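Local coordinates for peptidase M28 (Shewanella amazonensis SB2B, PDB 3IIB), which probably acts as a zinc-dependent carboxypeptidase or dipeptidase of family M28, binding two zinc ions and expected to work as a homodimer, at residues Ser57-Asp61 and Ala281-Leu285; Ala136-Arg140 and Arg172-Thr176; Asp177-His183 and Ala200-Asp205; Pro361-Ala365 and Gln418-Val422. One frame throughout, in Å; residues are numbered along the deposited sequence. Where two conformers were deposited one is given.

Contact 1: residues Ser57-Asp61 and Ala281-Leu285; sequences SLGFD and AKHIL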
loop_
_atom_site.group_PDB
_atom_site.type_symbol
_atom_site.label_atom_id
_atom_site.label_comp_id
_atom_site.label_asym_id
_atom_site.label_seq_id
_atom_site.Cartn_x
_atom_site.Cartn_y
_atom_site.Cartn_z
ATOM N N SER A 57 -18.728 16.025 25.466
ATOM C CA SER A 57 -19.903 15.291 25.063
ATOM C C SER A 57 -19.999 13.960 25.819
ATOM O O SER A 57 -21.079 13.389 25.998
ATOM C CB SER A 57 -19.917 15.051 23.528
ATOM O OG SER A 57 -19.145 13.881 23.189
ATOM N N LEU A 58 -18.852 13.434 26.242
ATOM C CA LEU A 58 -18.842 12.208 27.006
ATOM C C LEU A 58 -19.081 12.443 28.500
ATOM O O LEU A 58 -19.174 11.494 29.270
ATOM C CB LEU A 58 -17.515 11.468 26.792
ATOM C CG LEU A 58 -17.319 10.979 25.359
ATOM C CD1 LEU A 58 -15.878 10.512 25.125
ATOM C CD2 LEU A 58 -18.328 9.867 25.068
ATOM N N GLY A 59 -19.189 13.699 28.936
ATOM C CA GLY A 59 -19.587 13.962 30.313
ATOM C C GLY A 59 -18.496 13.946 31.360
ATOM O O GLY A 59 -18.789 13.833 32.549
ATOM N N PHE A 60 -17.235 14.089 30.949
ATOM C CA PHE A 60 -16.145 14.101 31.929
ATOM C C PHE A 60 -16.328 15.232 32.915
ATOM O O PHE A 60 -16.944 16.248 32.625
ATOM C CB PHE A 60 -14.759 14.131 31.278
ATOM C CG PHE A 60 -14.375 12.801 30.646
ATOM C CD1 PHE A 60 -14.022 11.738 31.446
ATOM C CD2 PHE A 60 -14.464 12.599 29.304
ATOM C CE1 PHE A 60 -13.718 10.518 30.880
ATOM C CE2 PHE A 60 -14.164 11.363 28.722
ATOM C CZ PHE A 60 -13.790 10.346 29.486
ATOM N N ASP A 61 -15.795 15.036 34.108
ATOM C CA ASP A 61 -15.994 16.001 35.188
ATOM C C ASP A 61 -15.261 17.319 34.964
ATOM O O ASP A 61 -15.804 18.392 35.271
ATOM C CB ASP A 61 -15.605 15.387 36.507
ATOM C CG ASP A 61 -16.501 14.219 36.890
ATOM O OD1 ASP A 61 -17.693 14.472 37.013
ATOM O OD2 ASP A 61 -16.038 13.068 37.055
ATOM N N ALA A 281 -11.621 5.493 30.045
ATOM C CA ALA A 281 -12.048 6.468 31.053
ATOM C C ALA A 281 -13.599 6.634 31.068
ATOM O O ALA A 281 -14.202 6.745 32.139
ATOM C CB ALA A 281 -11.318 7.822 30.855
ATOM N N LYS A 282 -14.242 6.629 29.897
ATOM C CA LYS A 282 -15.693 6.768 29.814
ATOM C C LYS A 282 -16.371 5.568 30.452
ATOM O O LYS A 282 -17.331 5.721 31.179
ATOM C CB LYS A 282 -16.147 6.912 28.361
ATOM C CG LYS A 282 -17.667 6.949 28.143
ATOM C CD LYS A 282 -18.342 8.051 28.927
ATOM C CE LYS A 282 -19.722 8.324 28.401
ATOM N NZ LYS A 282 -20.668 7.178 28.541
ATOM N N HIS A 283 -15.867 4.366 30.180
ATOM C CA HIS A 283 -16.451 3.194 30.859
ATOM C C HIS A 283 -16.359 3.325 32.376
ATOM O O HIS A 283 -17.241 2.862 33.096
ATOM C CB HIS A 283 -15.825 1.890 30.374
ATOM C CG HIS A 283 -16.170 1.573 28.956
ATOM N ND1 HIS A 283 -17.472 1.431 28.523
ATOM C CD2 HIS A 283 -15.392 1.434 27.860
ATOM C CE1 HIS A 283 -17.475 1.223 27.214
ATOM N NE2 HIS A 283 -16.223 1.196 26.796
ATOM N N ILE A 284 -15.262 3.891 32.857
ATOM C CA ILE A 284 -15.078 4.109 34.301
ATOM C C ILE A 284 -16.049 5.183 34.811
ATOM O O ILE A 284 -16.724 5.003 35.859
ATOM C CB ILE A 284 -13.611 4.421 34.640
ATOM C CG1 ILE A 284 -12.767 3.158 34.473
ATOM C CG2 ILE A 284 -13.508 5.015 36.104
ATOM C CD1 ILE A 284 -11.236 3.384 34.544
ATOM N N LEU A 285 -16.166 6.258 34.032
ATOM C CA LEU A 285 -17.106 7.349 34.336
ATOM C C LEU A 285 -18.543 6.853 34.454
ATOM O O LEU A 285 -19.319 7.356 35.318
ATOM C CB LEU A 285 -16.995 8.469 33.264
ATOM C CG LEU A 285 -17.758 9.792 33.448
ATOM C CD1 LEU A 285 -17.207 10.601 34.619
ATOM C CD2 LEU A 285 -17.656 10.633 32.130
#
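Leu285 lays its CD2 methyl over one face of the Phe60 ring: CD2 sits 4.2 Å from the ring centroid and 24° off the ring normal, the geometry of a CH-pi contact. Leu285 CD2 is also 3.4 Å from both Leu58 O and Gly59 O, so it fills the hollow between ring and turn. Farther round the ring, Phe60 CE1 meets Ala281 CB at 3.6 Å, one helical turn before Leu285. Lys282 contributes its aliphatic part, with CE 3.3 Å from Leu58 O and 3.9 Å from Leu58 CD2, while its NZ forms a salt bridge with Asp286. No hydrogen bond joins the segments; 317 Å² is buried, through packing of side-chain carbons on the ring and on backbone carbonyls. Asp61 brings OD2 to 3.7 Å from Leu285 CD1, but that oxygen accepts from the backbone N of Lys243. Leu22 of helix 22-33 touches both Leu58 and Lys282. The turn itself has a clear signature: Gly59 has phi/psi of 85/19°, and a CB there would jam against the preceding carbonyl O. With two hydrogen bonds back into the last turn, this is the Schellman motif that ends helix 42-57, packed on the last turns of helix 267-285 and leading into strand 62-84.

Contact 2: residues Ala136-Arg140 and Arg172-Thr176; sequences AKTER and RSIGT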
loop_
_atom_site.group_PDB
_atom_site.type_symbol
_atom_site.label_atom_id
_atom_site.label_comp_id
_atom_site.label_asym_id
_atom_site.label_seq_id
_atom_site.Cartn_x
_atom_site.Cartn_y
_atom_site.Cartn_z
ATOM N N ALA A 136 19.237 0.624 5.175
ATOM C CA ALA A 136 18.914 -0.321 6.243
ATOM C C ALA A 136 17.443 -0.751 6.230
ATOM O O ALA A 136 16.574 0.070 6.268
ATOM C CB ALA A 136 19.241 0.272 7.611
ATOM N N LYS A 137 17.209 -2.059 6.246
ATOM C CA LYS A 137 15.883 -2.642 6.308
ATOM C C LYS A 137 15.491 -2.808 7.759
ATOM O O LYS A 137 16.331 -3.137 8.585
ATOM C CB LYS A 137 15.878 -4.024 5.641
ATOM C CG LYS A 137 16.040 -3.973 4.140
ATOM C CD LYS A 137 15.988 -5.381 3.524
ATOM C CE LYS A 137 16.152 -5.340 2.023
ATOM N NZ LYS A 137 16.308 -6.719 1.462
ATOM N N THR A 138 14.217 -2.583 8.046
ATOM C CA THR A 138 13.693 -2.663 9.407
ATOM C C THR A 138 13.074 -4.039 9.626
ATOM O O THR A 138 12.182 -4.439 8.892
ATOM C CB THR A 138 12.652 -1.566 9.606
ATOM O OG1 THR A 138 13.276 -0.285 9.371
ATOM C CG2 THR A 138 12.052 -1.573 11.027
ATOM N N GLU A 139 13.586 -4.781 10.597
ATOM C CA GLU A 139 13.051 -6.096 10.960
ATOM C C GLU A 139 11.694 -5.955 11.611
ATOM O O GLU A 139 11.441 -5.010 12.334
ATOM C CB GLU A 139 13.986 -6.814 11.937
ATOM C CG GLU A 139 15.341 -7.195 11.322
ATOM C CD GLU A 139 16.285 -7.841 12.356
ATOM O OE1 GLU A 139 15.844 -8.090 13.502
ATOM O OE2 GLU A 139 17.470 -8.077 12.028
ATOM N N ARG A 140 10.830 -6.918 11.335
ATOM C CA ARG A 140 9.519 -6.998 11.974
ATOM C C ARG A 140 9.631 -7.688 13.332
ATOM O O ARG A 140 10.147 -8.816 13.403
ATOM C CB ARG A 140 8.574 -7.810 11.076
ATOM C CG ARG A 140 7.137 -7.857 11.569
ATOM C CD ARG A 140 6.244 -8.775 10.697
ATOM N NE ARG A 140 6.334 -8.376 9.304
ATOM C CZ ARG A 140 5.691 -7.351 8.752
ATOM N NH1 ARG A 140 4.850 -6.638 9.439
ATOM N NH2 ARG A 140 5.877 -7.069 7.471
ATOM N N ARG A 172 15.926 4.339 2.700
ATOM C CA ARG A 172 14.883 3.337 2.719
ATOM C C ARG A 172 13.971 3.620 3.899
ATOM O O ARG A 172 14.420 3.715 5.046
ATOM C CB ARG A 172 15.449 1.926 2.875
ATOM C CG ARG A 172 14.377 0.812 2.982
ATOM C CD ARG A 172 15.017 -0.561 3.242
ATOM N NE ARG A 172 15.751 -1.060 2.086
ATOM C CZ ARG A 172 15.218 -1.793 1.108
ATOM N NH1 ARG A 172 13.914 -2.162 1.141
ATOM N NH2 ARG A 172 15.985 -2.191 0.097
ATOM N N SER A 173 12.683 3.751 3.593
ATOM C CA SER A 173 11.660 4.005 4.602
ATOM C C SER A 173 11.841 3.098 5.791
ATOM O O SER A 173 12.127 1.888 5.637
ATOM C CB SER A 173 10.273 3.796 4.019
ATOM O OG SER A 173 9.873 4.917 3.225
ATOM N N ILE A 174 11.658 3.687 6.983
ATOM C CA ILE A 174 11.787 2.963 8.227
ATOM C C ILE A 174 10.464 2.230 8.465
ATOM O O ILE A 174 9.612 2.653 9.252
ATOM C CB ILE A 174 12.191 3.866 9.429
ATOM C CG1 ILE A 174 13.358 4.790 9.064
ATOM C CG2 ILE A 174 12.504 2.962 10.655
ATOM C CD1 ILE A 174 14.632 4.051 8.587
ATOM N N GLY A 175 10.304 1.127 7.738
ATOM C CA GLY A 175 9.014 0.430 7.661
ATOM C C GLY A 175 9.271 -1.010 7.406
ATOM O O GLY A 175 10.312 -1.369 6.854
ATOM N N THR A 176 8.320 -1.834 7.805
ATOM C CA THR A 176 8.413 -3.259 7.618
ATOM C C THR A 176 7.602 -3.770 6.414
ATOM O O THR A 176 7.644 -4.980 6.106
ATOM C CB THR A 176 7.926 -3.968 8.881
ATOM O OG1 THR A 176 6.662 -3.394 9.280
ATOM C CG2 THR A 176 8.925 -3.809 9.999
HETATM O O HOH W 1 16.907 2.936 6.314
HETATM O O HOH W 2 13.899 0.228 6.806
HETATM O O HOH W 3 12.508 -2.425 5.600
#
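Water, not direct hydrogen bonding, bridges these two backbones. Their end-to-end directions differ by only 9°, yet no hydrogen bond crosses between them. Water 1 donates to Ala136 O and Arg172 O, each at 2.9 Å. Water 2 lies 2.7 Å from each of Ala136 O, Ser173 O and Thr138 OG1, the last also hydrogen-bonded to Thr150 OG1 of helix 145-163; water 3 accepts from Thr138 N at 3.0 Å while lying 2.7 Å from Gly175 O. The segments follow the parallel neighbours 131-134 and 168-172, joined by helix 145-163 in a beta-alpha-beta crossover; CA atoms are 6.5 Å apart for Ala136 and Arg172, 5.6 Å for Thr138 and Thr176. Ile174, centre of an inverse gamma turn, places CG2 3.6 Å from Thr138 OG1, and its side chain lies about 7 Å from that of the zinc ligand His402. At the far end Thr176 CG2 packs 3.5 Å from Thr138 O and 3.6 Å from Glu139 O. Two guanidinium groups flank the contact. Arg172 has Lys137 CG over one face, 3.6 Å from NE, and forms salt bridges with Asp135 and Asp207. Arg140 lies with a face over Thr176 CB; Asp399 receives both Arg140 NH1 and Thr176 OG1, and Arg140 NH1 also hydrogen-bonds Ser395 O.

Contact 3: residues Asp177-His183 and Ala200-Asp205; sequences DHDRMAH and AISNPD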
loop_
_atom_site.group_PDB
_atom_site.type_symbol
_atom_site.label_atom_id
_atom_site.label_comp_id
_atom_site.label_asym_id
_atom_site.label_seq_id
_atom_site.Cartn_x
_atom_site.Cartn_y
_atom_site.Cartn_z
ATOM N N ASP A 177 6.875 -2.890 5.737
ATOM C CA ASP A 177 6.102 -3.284 4.554
ATOM C C ASP A 177 6.950 -3.433 3.288
ATOM O O ASP A 177 8.072 -2.950 3.218
ATOM C CB ASP A 177 5.110 -2.183 4.270
ATOM C CG ASP A 177 5.795 -0.881 3.984
ATOM O OD1 ASP A 177 6.310 -0.295 4.969
ATOM O OD2 ASP A 177 5.848 -0.496 2.782
ATOM N N HIS A 178 6.378 -4.064 2.253
ATOM C CA HIS A 178 6.908 -3.919 0.891
ATOM C C HIS A 178 5.828 -3.271 0.019
ATOM O O HIS A 178 5.578 -3.671 -1.119
ATOM C CB HIS A 178 7.432 -5.252 0.313
ATOM C CG HIS A 178 6.431 -6.355 0.282
ATOM N ND1 HIS A 178 5.908 -6.862 -0.892
ATOM C CD2 HIS A 178 5.902 -7.107 1.277
ATOM C CE1 HIS A 178 5.060 -7.833 -0.615
ATOM N NE2 HIS A 178 5.045 -8.011 0.695
ATOM N N ASP A 179 5.164 -2.264 0.586
ATOM C CA ASP A 179 4.236 -1.437 -0.185
ATOM C C ASP A 179 4.922 -0.195 -0.734
ATOM O O ASP A 179 5.957 0.255 -0.228
ATOM C CB ASP A 179 3.082 -1.023 0.686
ATOM C CG ASP A 179 2.215 -2.168 1.100
ATOM O OD1 ASP A 179 1.913 -3.047 0.240
ATOM O OD2 ASP A 179 1.851 -2.210 2.305
ATOM N N ARG A 180 4.321 0.349 -1.789
ATOM C CA ARG A 180 4.813 1.539 -2.462
ATOM C C ARG A 180 4.354 2.761 -1.663
ATOM O O ARG A 180 3.626 3.632 -2.164
ATOM C CB ARG A 180 4.350 1.565 -3.903
ATOM C CG ARG A 180 5.165 2.502 -4.751
ATOM C CD ARG A 180 6.362 1.778 -5.320
ATOM N NE ARG A 180 7.222 2.676 -6.086
ATOM C CZ ARG A 180 6.994 3.058 -7.336
ATOM N NH1 ARG A 180 5.932 2.634 -8.004
ATOM N NH2 ARG A 180 7.868 3.868 -7.930
HETATM N N MSE A 181 4.838 2.826 -0.416
HETATM C CA MSE A 181 4.464 3.851 0.537
HETATM C C MSE A 181 5.792 4.388 1.106
HETATM O O MSE A 181 6.637 3.604 1.576
HETATM C CB MSE A 181 3.648 3.237 1.687
HETATM C CG MSE A 181 2.335 2.628 1.254
HETATM SE SE MSE A 181 0.959 3.932 1.067
HETATM C CE MSE A 181 1.378 5.057 -0.385
ATOM N N ALA A 182 5.931 5.721 1.088
ATOM C CA ALA A 182 7.070 6.384 1.689
ATOM C C ALA A 182 6.699 6.816 3.121
ATOM O O ALA A 182 5.616 7.401 3.362
ATOM C CB ALA A 182 7.572 7.540 0.818
ATOM N N HIS A 183 7.577 6.464 4.066
ATOM C CA HIS A 183 7.341 6.726 5.482
ATOM C C HIS A 183 8.071 8.022 5.860
ATOM O O HIS A 183 9.286 8.151 5.645
ATOM C CB HIS A 183 7.882 5.616 6.372
ATOM C CG HIS A 183 7.259 4.274 6.200
ATOM N ND1 HIS A 183 6.708 3.572 7.260
ATOM C CD2 HIS A 183 7.146 3.470 5.114
ATOM C CE1 HIS A 183 6.309 2.392 6.837
ATOM N NE2 HIS A 183 6.556 2.306 5.535
ATOM N N ALA A 200 12.550 10.034 2.366
ATOM C CA ALA A 200 12.429 8.571 2.425
ATOM C C ALA A 200 11.768 8.077 1.142
ATOM O O ALA A 200 10.844 8.716 0.620
ATOM C CB ALA A 200 11.600 8.152 3.634
ATOM N N ILE A 201 12.251 6.934 0.644
ATOM C CA ILE A 201 11.661 6.286 -0.510
ATOM C C ILE A 201 11.030 4.988 -0.055
ATOM O O ILE A 201 11.337 4.487 1.040
ATOM C CB ILE A 201 12.647 6.066 -1.667
ATOM C CG1 ILE A 201 13.745 5.031 -1.300
ATOM C CG2 ILE A 201 13.229 7.395 -2.128
ATOM C CD1 ILE A 201 14.846 4.841 -2.374
ATOM N N SER A 202 10.075 4.499 -0.850
ATOM C CA SER A 202 9.371 3.280 -0.487
ATOM C C SER A 202 10.350 2.142 -0.465
ATOM O O SER A 202 11.382 2.174 -1.123
ATOM C CB SER A 202 8.212 2.942 -1.440
ATOM O OG SER A 202 8.652 2.466 -2.703
ATOM N N ASN A 203 9.997 1.113 0.290
ATOM C CA ASN A 203 10.776 -0.114 0.306
ATOM C C ASN A 203 11.011 -0.753 -1.080
ATOM O O ASN A 203 12.154 -1.058 -1.393
ATOM C CB ASN A 203 10.174 -1.063 1.341
ATOM C CG ASN A 203 10.781 -0.844 2.716
ATOM O OD1 ASN A 203 11.918 -1.242 2.971
ATOM N ND2 ASN A 203 10.082 -0.093 3.562
ATOM N N PRO A 204 9.966 -0.862 -1.950
ATOM C CA PRO A 204 10.214 -1.386 -3.309
ATOM C C PRO A 204 11.189 -0.499 -4.101
ATOM O O PRO A 204 12.000 -0.987 -4.865
ATOM C CB PRO A 204 8.814 -1.416 -3.926
ATOM C CG PRO A 204 7.904 -1.654 -2.708
ATOM C CD PRO A 204 8.519 -0.762 -1.668
ATOM N N ASP A 205 11.123 0.818 -3.894
ATOM C CA ASP A 205 12.044 1.704 -4.598
ATOM C C ASP A 205 13.517 1.515 -4.146
ATOM O O ASP A 205 14.449 1.591 -4.935
ATOM C CB ASP A 205 11.596 3.164 -4.411
ATOM C CG ASP A 205 10.374 3.489 -5.210
ATOM O OD1 ASP A 205 10.410 3.282 -6.446
ATOM O OD2 ASP A 205 9.387 3.958 -4.592
HETATM O O HOH W 4 7.690 1.238 2.217
#
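The irregular chain 177-183 runs beside the junction of strand 198-201 and helix 203-213, approaching most closely where the CA atoms of Ala182 and Ser202 are 4.4 Å apart. No backbone-to-backbone hydrogen bond spans the gap; instead Ser202 CA makes a CA-H...O contact with Met181 O at 3.4 Å, and Asp179 O lies 3.1 Å from Pro204 CD. Arg180, centre of an inverse gamma turn, forms a two-pronged salt bridge with Asp205: NE to OD2 is 2.9 Å and NH2 to OD1 is 3.0 Å. Ser202 is the helix N-cap: its OG accepts from Asp205 N at 3.2 Å and donates to Asp205 OD2 at 2.5 Å. Water 4 joins Asp177 OD2 and Met181 O to Asn203 N and ND2, while Asn203 OD1 accepts from Arg172 NH1. Asp177 OD2 also accepts from Asp179 N at 2.9 Å, an Asx turn, while Asp177 OD1 receives His183 NE2 at 2.7 Å. Asn405 and Asp409 of the second subunit bond to Asp179 and His178, placing this loop at the dimer interface, with the His183 side chain about 4 Å from that of the zinc ligand His402.

Contact 4: residues Pro361-Ala365 and Gln418-Val422; sequences PLGVA and QNVAV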
loop_
_atom_site.group_PDB
_atom_site.type_symbol
_atom_site.label_atom_id
_atom_site.label_comp_id
_atom_site.label_asym_id
_atom_site.label_seq_id
_atom_site.Cartn_x
_atom_site.Cartn_y
_atom_site.Cartn_z
ATOM N N PRO A 361 -6.998 -13.218 31.767
ATOM C CA PRO A 361 -7.973 -13.745 30.799
ATOM C C PRO A 361 -8.129 -12.976 29.490
ATOM O O PRO A 361 -8.695 -13.520 28.537
ATOM C CB PRO A 361 -9.283 -13.740 31.584
ATOM C CG PRO A 361 -8.855 -13.811 33.011
ATOM C CD PRO A 361 -7.643 -12.962 33.066
ATOM N N LEU A 362 -7.599 -11.753 29.431
ATOM C CA LEU A 362 -7.607 -10.943 28.214
ATOM C C LEU A 362 -6.319 -11.141 27.446
ATOM O O LEU A 362 -6.108 -10.529 26.391
ATOM C CB LEU A 362 -7.770 -9.485 28.570
ATOM C CG LEU A 362 -9.031 -9.091 29.325
ATOM C CD1 LEU A 362 -8.947 -7.636 29.884
ATOM C CD2 LEU A 362 -10.250 -9.264 28.393
ATOM N N GLY A 363 -5.451 -11.987 27.998
ATOM C CA GLY A 363 -4.186 -12.335 27.371
ATOM C C GLY A 363 -2.981 -11.560 27.883
ATOM O O GLY A 363 -1.948 -11.544 27.225
ATOM N N VAL A 364 -3.097 -10.915 29.042
ATOM C CA VAL A 364 -2.046 -10.033 29.553
ATOM C C VAL A 364 -1.214 -10.704 30.642
ATOM O O VAL A 364 -1.747 -11.067 31.713
ATOM C CB VAL A 364 -2.636 -8.687 30.094
ATOM C CG1 VAL A 364 -1.480 -7.763 30.606
ATOM C CG2 VAL A 364 -3.464 -8.011 29.017
ATOM N N ALA A 365 0.086 -10.863 30.348
ATOM C CA ALA A 365 1.042 -11.573 31.218
ATOM C C ALA A 365 1.692 -10.610 32.195
ATOM O O ALA A 365 1.738 -9.397 31.959
ATOM C CB ALA A 365 2.161 -12.296 30.354
ATOM N N GLN A 418 -9.934 -4.856 23.047
ATOM C CA GLN A 418 -9.104 -5.462 24.088
ATOM C C GLN A 418 -8.210 -4.424 24.780
ATOM O O GLN A 418 -8.014 -4.471 25.993
ATOM C CB GLN A 418 -8.260 -6.585 23.518
ATOM C CG GLN A 418 -7.525 -7.432 24.585
ATOM C CD GLN A 418 -6.048 -7.046 24.751
ATOM O OE1 GLN A 418 -5.584 -6.003 24.249
ATOM N NE2 GLN A 418 -5.297 -7.906 25.432
ATOM N N ASN A 419 -7.679 -3.469 24.023
ATOM C CA ASN A 419 -6.935 -2.391 24.651
ATOM C C ASN A 419 -7.796 -1.518 25.558
ATOM O O ASN A 419 -7.368 -1.147 26.653
ATOM C CB ASN A 419 -6.284 -1.468 23.624
ATOM C CG ASN A 419 -5.057 -2.076 22.953
ATOM O OD1 ASN A 419 -3.922 -1.842 23.384
ATOM N ND2 ASN A 419 -5.278 -2.838 21.859
ATOM N N VAL A 420 -9.017 -1.216 25.115
ATOM C CA VAL A 420 -9.948 -0.435 25.919
ATOM C C VAL A 420 -10.223 -1.187 27.248
ATOM O O VAL A 420 -10.177 -0.590 28.340
ATOM C CB VAL A 420 -11.268 -0.170 25.177
ATOM C CG1 VAL A 420 -12.233 0.497 26.112
ATOM C CG2 VAL A 420 -11.011 0.688 23.971
ATOM N N ALA A 421 -10.413 -2.500 27.126
ATOM C CA ALA A 421 -10.696 -3.367 28.288
ATOM C C ALA A 421 -9.543 -3.332 29.254
ATOM O O ALA A 421 -9.749 -3.127 30.447
ATOM C CB ALA A 421 -10.967 -4.832 27.870
ATOM N N VAL A 422 -8.316 -3.502 28.750
ATOM C CA VAL A 422 -7.131 -3.565 29.627
ATOM C C VAL A 422 -6.823 -2.192 30.264
ATOM O O VAL A 422 -6.477 -2.121 31.447
ATOM C CB VAL A 422 -5.908 -4.062 28.872
ATOM C CG1 VAL A 422 -4.720 -4.091 29.839
ATOM C CG2 VAL A 422 -6.180 -5.475 28.340
#
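Leu362, Val364, Ala421 and Val422 form a small apolar cluster where helix 413-432, packed on the three-stranded sheet, meets the link from helix 346-355 to strand 365-366. Leu362 CD1 is 3.8 Å from Val422 CG2 and 4.0 Å from Ala421 CB, so it rests on two successive residues of the helix. Val364 CG2 approaches the same Val422 CG2 at 3.8 Å. From the sheet, Ile337 of strand 337-343 touches both Val364 and Val422, Leu390 of strand 387-392 also packs on Val422, and Ala365 hydrogen-bonds to Tyr338 and Ile340. Helix 3-19 adds Gln18 against Leu362 and Ala14 and Ala17 against Ala421. The buried area, 220 Å², is modest and comes from few residues, with Leu362 alone giving 77 Å². Between the two apolar residues of the loop, Gly363 has phi/psi of 98/17°, at which a CB would jam against the carbonyl O of Leu362; across this turn the CA-to-CB bonds of Leu362 and Val364 both point toward the helix. At the polar edge, Gln418 NE2 donates to Ile337 O, tying helix to sheet. It also bonds across the contact, nearly straight, Gln418 NE2 to Leu362 O measuring 2.9 Å with an N-H...O angle of 166°.

How the contacts relate
Contacts 1 and 4 both pack a loop with a positive-phi glycine on a helix, and they adjoin: His283 CD2 of helix 267-285 lies 3.7 Å from Val420 CG1 of helix 413-432. Both rely on apolar side chains, though contact 4 is buried and adds one hydrogen bond, whereas contact 1 reaches the surface and has none. Contacts 2 and 3, with centres about 9 Å apart, lie across the chain's centre from contact 1 and are nested inside the loop it closes. They are polar and hydrated, share the region following strand 168-172, and meet through Ser173 with Ile201 and Arg172 with Asn203. Contact 3 is the more buried and the only one touching the second subunit.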